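Local coordinates for protein heavy metal cation tricomponent efflux pump ZneA(CzcA-like) (Cupriavidus metallidurans, PDB 4K0J) that probably exports zinc ions from the cell in exchange for protons, as the inner-membrane pump of a three-component RND efflux system, at residues L5-F10 against D424-V429; K670-D675 against M803-L808. All coordinates share one frame; numbering follows the deposited sequence.

Contact 1 of 2, residues L5-F10 against D424-V429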
loop_
_atom_site.group_PDB
_atom_site.type_symbol
_atom_site.label_atom_id
_atom_site.label_comp_id
_atom_site.label_asym_id
_atom_site.label_seq_id
_atom_site.Cartn_x
_atom_site.Cartn_y
_atom_site.Cartn_z
ATOM N N LEU C 5 9.051 26.941 -36.765
ATOM C CA LEU C 5 8.386 27.774 -35.766
ATOM C C LEU C 5 9.212 28.997 -35.397
ATOM O O LEU C 5 8.919 29.690 -34.422
ATOM C CB LEU C 5 8.068 26.961 -34.511
ATOM C CG LEU C 5 7.154 25.750 -34.702
ATOM C CD1 LEU C 5 6.962 25.004 -33.390
ATOM C CD2 LEU C 5 5.816 26.182 -35.277
ATOM N N VAL C 6 10.253 29.256 -36.179
ATOM C CA VAL C 6 11.037 30.470 -36.023
ATOM C C VAL C 6 10.246 31.627 -36.627
ATOM O O VAL C 6 10.425 32.789 -36.258
ATOM C CB VAL C 6 12.396 30.348 -36.733
ATOM C CG1 VAL C 6 13.343 31.432 -36.256
ATOM C CG2 VAL C 6 12.997 28.975 -36.484
ATOM N N THR C 7 9.352 31.282 -37.549
ATOM C CA THR C 7 8.549 32.263 -38.266
ATOM C C THR C 7 7.649 33.066 -37.332
ATOM O O THR C 7 7.758 34.289 -37.258
ATOM C CB THR C 7 7.683 31.593 -39.346
ATOM O OG1 THR C 7 8.473 30.644 -40.073
ATOM C CG2 THR C 7 7.127 32.636 -40.303
ATOM N N LEU C 8 6.760 32.376 -36.626
ATOM C CA LEU C 8 5.852 33.042 -35.697
ATOM C C LEU C 8 6.619 33.664 -34.539
ATOM O O LEU C 8 6.192 34.663 -33.963
ATOM C CB LEU C 8 4.801 32.064 -35.163
ATOM C CG LEU C 8 3.661 31.664 -36.106
ATOM C CD1 LEU C 8 2.702 30.705 -35.411
ATOM C CD2 LEU C 8 2.917 32.890 -36.618
ATOM N N CYS C 9 7.763 33.070 -34.215
ATOM C CA CYS C 9 8.576 33.512 -33.090
ATOM C C CYS C 9 9.241 34.857 -33.360
ATOM O O CYS C 9 9.371 35.685 -32.458
ATOM C CB CYS C 9 9.644 32.469 -32.766
ATOM S SG CYS C 9 11.316 32.965 -33.226
ATOM N N PHE C 10 9.669 35.064 -34.601
ATOM C CA PHE C 10 10.308 36.317 -34.984
ATOM C C PHE C 10 9.339 37.485 -34.808
ATOM O O PHE C 10 9.750 38.608 -34.519
ATOM C CB PHE C 10 10.810 36.246 -36.428
ATOM C CG PHE C 10 11.673 37.409 -36.829
ATOM C CD1 PHE C 10 13.025 37.420 -36.530
ATOM C CD2 PHE C 10 11.133 38.489 -37.511
ATOM C CE1 PHE C 10 13.823 38.487 -36.896
ATOM C CE2 PHE C 10 11.926 39.561 -37.881
ATOM C CZ PHE C 10 13.274 39.558 -37.574
ATOM N N ASP C 424 17.023 40.463 -42.281
ATOM C CA ASP C 424 16.287 39.231 -42.024
ATOM C C ASP C 424 17.142 38.232 -41.259
ATOM O O ASP C 424 18.033 37.593 -41.820
ATOM C CB ASP C 424 15.780 38.617 -43.330
ATOM C CG ASP C 424 16.869 38.486 -44.376
ATOM O OD1 ASP C 424 17.850 39.254 -44.313
ATOM O OD2 ASP C 424 16.741 37.616 -45.262
ATOM N N ILE C 425 16.862 38.110 -39.968
ATOM C CA ILE C 425 17.616 37.215 -39.105
ATOM C C ILE C 425 17.385 35.755 -39.484
ATOM O O ILE C 425 18.333 35.035 -39.796
ATOM C CB ILE C 425 17.269 37.419 -37.612
ATOM C CG1 ILE C 425 17.862 38.731 -37.086
ATOM C CG2 ILE C 425 17.801 36.265 -36.786
ATOM C CD1 ILE C 425 16.999 39.949 -37.319
ATOM N N MET C 426 16.126 35.329 -39.484
ATOM C CA MET C 426 15.811 33.911 -39.660
ATOM C C MET C 426 15.933 33.399 -41.097
ATOM O O MET C 426 15.287 32.420 -41.476
ATOM C CB MET C 426 14.436 33.568 -39.074
ATOM C CG MET C 426 13.265 34.257 -39.739
ATOM S SD MET C 426 11.703 33.466 -39.303
ATOM C CE MET C 426 11.888 31.872 -40.098
ATOM N N GLN C 427 16.766 34.060 -41.891
ATOM C CA GLN C 427 17.151 33.538 -43.192
ATOM C C GLN C 427 18.449 32.765 -43.015
ATOM O O GLN C 427 18.730 31.811 -43.741
ATOM C CB GLN C 427 17.332 34.676 -44.200
ATOM C CG GLN C 427 18.021 34.277 -45.501
ATOM C CD GLN C 427 17.288 33.182 -46.249
ATOM O OE1 GLN C 427 16.058 33.155 -46.287
ATOM N NE2 GLN C 427 18.043 32.266 -46.847
ATOM N N SER C 428 19.226 33.176 -42.019
ATOM C CA SER C 428 20.514 32.558 -41.733
ATOM C C SER C 428 20.375 31.403 -40.746
ATOM O O SER C 428 21.187 30.477 -40.746
ATOM C CB SER C 428 21.486 33.601 -41.183
ATOM O OG SER C 428 21.510 34.750 -42.014
ATOM N N VAL C 429 19.341 31.459 -39.911
ATOM C CA VAL C 429 19.117 30.437 -38.894
ATOM C C VAL C 429 18.548 29.166 -39.508
ATOM O O VAL C 429 18.480 28.128 -38.855
ATOM C CB VAL C 429 18.167 30.927 -37.780
ATOM C CG1 VAL C 429 18.431 32.392 -37.463
ATOM C CG2 VAL C 429 16.712 30.716 -38.177
#
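M426 reaches across to V6, T7 and F10, and its thioether carries much of this contact. The motif is a Met-aromatic contact at the end of the membrane domain that is cytoplasmic in RND permeases: a short N-terminal helix, residues 6-10, lies beside the loop that links helices 399-411 and 433-447. The sulfur-ring geometry is oblique, with M426 SD 5.5 Å from the centroid of the F10 ring and 44° off its normal, so the sulfur does not sit squarely over the face. On the helix side, M426 SD lies 3.4 Å from V6 O. M426 CG stands between its own backbone N and carbonyl carbon (chi1 64°), and the chain bends at chi3 (-67°), which carries CE back to within 3.6 Å of T7 OG1. V6 CG1 packs against M426 CB as the two side chains run antiparallel past one another. F10 is held by a second partner. The I425 side chain lies roughly perpendicular to that of F10, and I425 CD1 comes to the ring's edge, in the ring plane, 3.5 Å from F10 CE1. No hydrogen bond joins the two segments, so the 290 Å² they bury rests on apolar and sulfur contacts.

In the next shell, backbone bonds hold each segment in a turn: F10 N to V6 O, and S428 N to I425 O. T7 OG1 is hydrogen-bonded to R4 O. Helix 399-411 backs the loop through I408, which touches I425 and V429, while P484 and A487 from another loop meet V6 and I425. At the far end of the contact from F10, V6 and V429 meet tip to tip, CG1 of V6 lying 3.9 Å from CG2 of V429.

Contact 2 of 2, residues K670-D675 against M803-L808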
loop_
_atom_site.group_PDB
_atom_site.type_symbol
_atom_site.label_atom_id
_atom_site.label_comp_id
_atom_site.label_asym_id
_atom_site.label_seq_id
_atom_site.Cartn_x
_atom_site.Cartn_y
_atom_site.Cartn_z
ATOM N N LYS C 670 33.839 -16.006 -0.577
ATOM C CA LYS C 670 32.993 -16.848 0.251
ATOM C C LYS C 670 33.278 -18.334 0.035
ATOM O O LYS C 670 33.110 -18.851 -1.073
ATOM C CB LYS C 670 31.521 -16.526 -0.026
ATOM C CG LYS C 670 31.154 -15.063 0.215
ATOM C CD LYS C 670 29.713 -14.762 -0.194
ATOM C CE LYS C 670 29.562 -14.579 -1.705
ATOM N NZ LYS C 670 30.008 -13.246 -2.197
ATOM N N VAL C 671 33.721 -19.004 1.099
ATOM C CA VAL C 671 34.008 -20.441 1.089
ATOM C C VAL C 671 32.864 -21.226 1.727
ATOM O O VAL C 671 32.715 -21.249 2.949
ATOM C CB VAL C 671 35.317 -20.760 1.846
ATOM C CG1 VAL C 671 35.517 -22.260 1.987
ATOM C CG2 VAL C 671 36.505 -20.130 1.141
ATOM N N TYR C 672 32.060 -21.871 0.891
ATOM C CA TYR C 672 30.828 -22.501 1.342
ATOM C C TYR C 672 31.063 -23.930 1.797
ATOM O O TYR C 672 32.016 -24.568 1.370
ATOM C CB TYR C 672 29.795 -22.485 0.214
ATOM C CG TYR C 672 29.390 -21.099 -0.233
ATOM C CD1 TYR C 672 28.236 -20.504 0.255
ATOM C CD2 TYR C 672 30.159 -20.384 -1.145
ATOM C CE1 TYR C 672 27.860 -19.245 -0.145
ATOM C CE2 TYR C 672 29.790 -19.120 -1.555
ATOM C CZ TYR C 672 28.638 -18.556 -1.048
ATOM O OH TYR C 672 28.251 -17.295 -1.443
ATOM N N GLY C 673 30.184 -24.436 2.656
ATOM C CA GLY C 673 30.267 -25.818 3.096
ATOM C C GLY C 673 29.707 -26.030 4.488
ATOM O O GLY C 673 29.825 -25.156 5.349
ATOM N N ASN C 674 29.114 -27.200 4.717
ATOM C CA ASN C 674 28.418 -27.468 5.971
ATOM C C ASN C 674 29.346 -27.882 7.112
ATOM O O ASN C 674 28.896 -28.140 8.229
ATOM C CB ASN C 674 27.320 -28.512 5.764
ATOM C CG ASN C 674 26.277 -28.482 6.865
ATOM O OD1 ASN C 674 25.345 -27.674 6.834
ATOM N ND2 ASN C 674 26.433 -29.358 7.851
ATOM N N ASP C 675 30.644 -27.935 6.828
ATOM C CA ASP C 675 31.634 -28.275 7.846
ATOM C C ASP C 675 32.417 -27.040 8.281
ATOM O O ASP C 675 32.976 -26.329 7.449
ATOM C CB ASP C 675 32.596 -29.342 7.325
ATOM C CG ASP C 675 33.612 -29.770 8.369
ATOM O OD1 ASP C 675 34.750 -30.109 7.987
ATOM O OD2 ASP C 675 33.271 -29.767 9.572
ATOM N N MET C 803 22.020 -17.885 1.544
ATOM C CA MET C 803 21.341 -18.685 0.529
ATOM C C MET C 803 21.304 -20.152 0.933
ATOM O O MET C 803 21.499 -21.040 0.100
ATOM C CB MET C 803 22.008 -18.530 -0.839
ATOM C CG MET C 803 21.655 -17.243 -1.546
ATOM S SD MET C 803 19.872 -17.040 -1.662
ATOM C CE MET C 803 19.771 -15.513 -2.574
ATOM N N ASN C 804 21.069 -20.387 2.222
ATOM C CA ASN C 804 20.964 -21.733 2.776
ATOM C C ASN C 804 22.249 -22.530 2.623
ATOM O O ASN C 804 22.233 -23.729 2.350
ATOM C CB ASN C 804 19.775 -22.462 2.163
ATOM C CG ASN C 804 18.577 -21.559 2.010
ATOM O OD1 ASN C 804 18.028 -21.416 0.919
ATOM N ND2 ASN C 804 18.182 -20.916 3.101
ATOM N N LYS C 805 23.365 -21.837 2.805
ATOM C CA LYS C 805 24.685 -22.439 2.727
ATOM C C LYS C 805 25.566 -21.885 3.841
ATOM O O LYS C 805 25.708 -20.667 3.988
ATOM C CB LYS C 805 25.324 -22.140 1.369
ATOM C CG LYS C 805 24.524 -22.620 0.160
ATOM C CD LYS C 805 25.132 -22.103 -1.135
ATOM C CE LYS C 805 24.358 -22.587 -2.347
ATOM N NZ LYS C 805 24.936 -22.051 -3.610
ATOM N N ARG C 806 26.145 -22.778 4.635
ATOM C CA ARG C 806 27.116 -22.383 5.642
ATOM C C ARG C 806 28.390 -21.954 4.921
ATOM O O ARG C 806 28.949 -22.723 4.138
ATOM C CB ARG C 806 27.422 -23.560 6.565
ATOM C CG ARG C 806 26.256 -24.504 6.780
ATOM C CD ARG C 806 25.427 -24.115 7.990
ATOM N NE ARG C 806 26.046 -24.556 9.235
ATOM C CZ ARG C 806 25.888 -25.769 9.753
ATOM N NH1 ARG C 806 25.127 -26.660 9.134
ATOM N NH2 ARG C 806 26.488 -26.089 10.889
ATOM N N HIS C 807 28.849 -20.731 5.167
ATOM C CA HIS C 807 30.070 -20.261 4.520
ATOM C C HIS C 807 30.957 -19.459 5.463
ATOM O O HIS C 807 30.510 -18.978 6.499
ATOM C CB HIS C 807 29.742 -19.440 3.264
ATOM C CG HIS C 807 29.283 -18.042 3.551
ATOM N ND1 HIS C 807 28.039 -17.755 4.072
ATOM C CD2 HIS C 807 29.903 -16.849 3.386
ATOM C CE1 HIS C 807 27.917 -16.449 4.222
ATOM N NE2 HIS C 807 29.034 -15.876 3.812
ATOM N N LEU C 808 32.226 -19.335 5.100
ATOM C CA LEU C 808 33.144 -18.453 5.809
ATOM C C LEU C 808 33.607 -17.384 4.838
ATOM O O LEU C 808 33.730 -17.640 3.644
ATOM C CB LEU C 808 34.343 -19.227 6.354
ATOM C CG LEU C 808 34.507 -19.261 7.875
ATOM C CD1 LEU C 808 33.390 -20.057 8.522
ATOM C CD2 LEU C 808 35.866 -19.827 8.260
#
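Y672 and H807 extend in the same direction as neighbours, but their rings barely overlap: the planes are 30° apart and the centroids 5.3 Å. Over one face of the Y672 ring lies H807 CB, 4.0 Å from the ring centroid in a CH-pi contact. K805 passes the same tyrosine at a slant, its CB near the ring plane and 3.5 Å from Y672 CD1. Its extended chain brings K805 NZ above the Y672 ring, 5.5 Å from the centroid, at most a weak cation-pi attraction. The tyrosine's OH is hydrogen-bonded to E802 OE1. K670, two residues back on the same strand, also lies beside H807, its CB 3.8 Å from H807 CD2.

The antiparallel pairing of the two inner strands, 667-672 and 807-812, of a four-stranded sheet places Y672 and H807 on one face. This sheet belongs to the periplasmic porter domain, probably its PC2 subdomain as in AcrB. V671 and L808 form a hydrogen-bonded pair, V671 N to L808 O and L808 N to V671 O, and their side chains take the face opposite to that of the non-hydrogen-bonded pair Y672 and H807. Past the strand end, G673 N bonds to R806 O, with the donor almost in line with the carbonyl (C=O...N 176°).

R806 and N674 meet with their guanidinium and amide planes 88° apart, while N674 O sits 3.9 Å above one face of the R806 guanidinium, offset toward its rim.

How the contacts relate
Contact 1 (5-10 with 424-429) closes before contact 2 (670-675 with 803-808) opens, so the two are in series along the chain. Their centres are 71 Å apart, and they lie on opposite sides of the chain's centre, sharing no helix, strand or sheet. Contact 1 ties the start of the chain to a loop between helices of the predicted membrane region. Contact 2 pairs strands 667-672 and 807-812 in an antiparallel sheet outside that helical bundle, in the probable periplasmic porter domain. About 52 Å separates their nearest atoms, so neither touches the other, and each belongs to a different part of a single RND pump subunit.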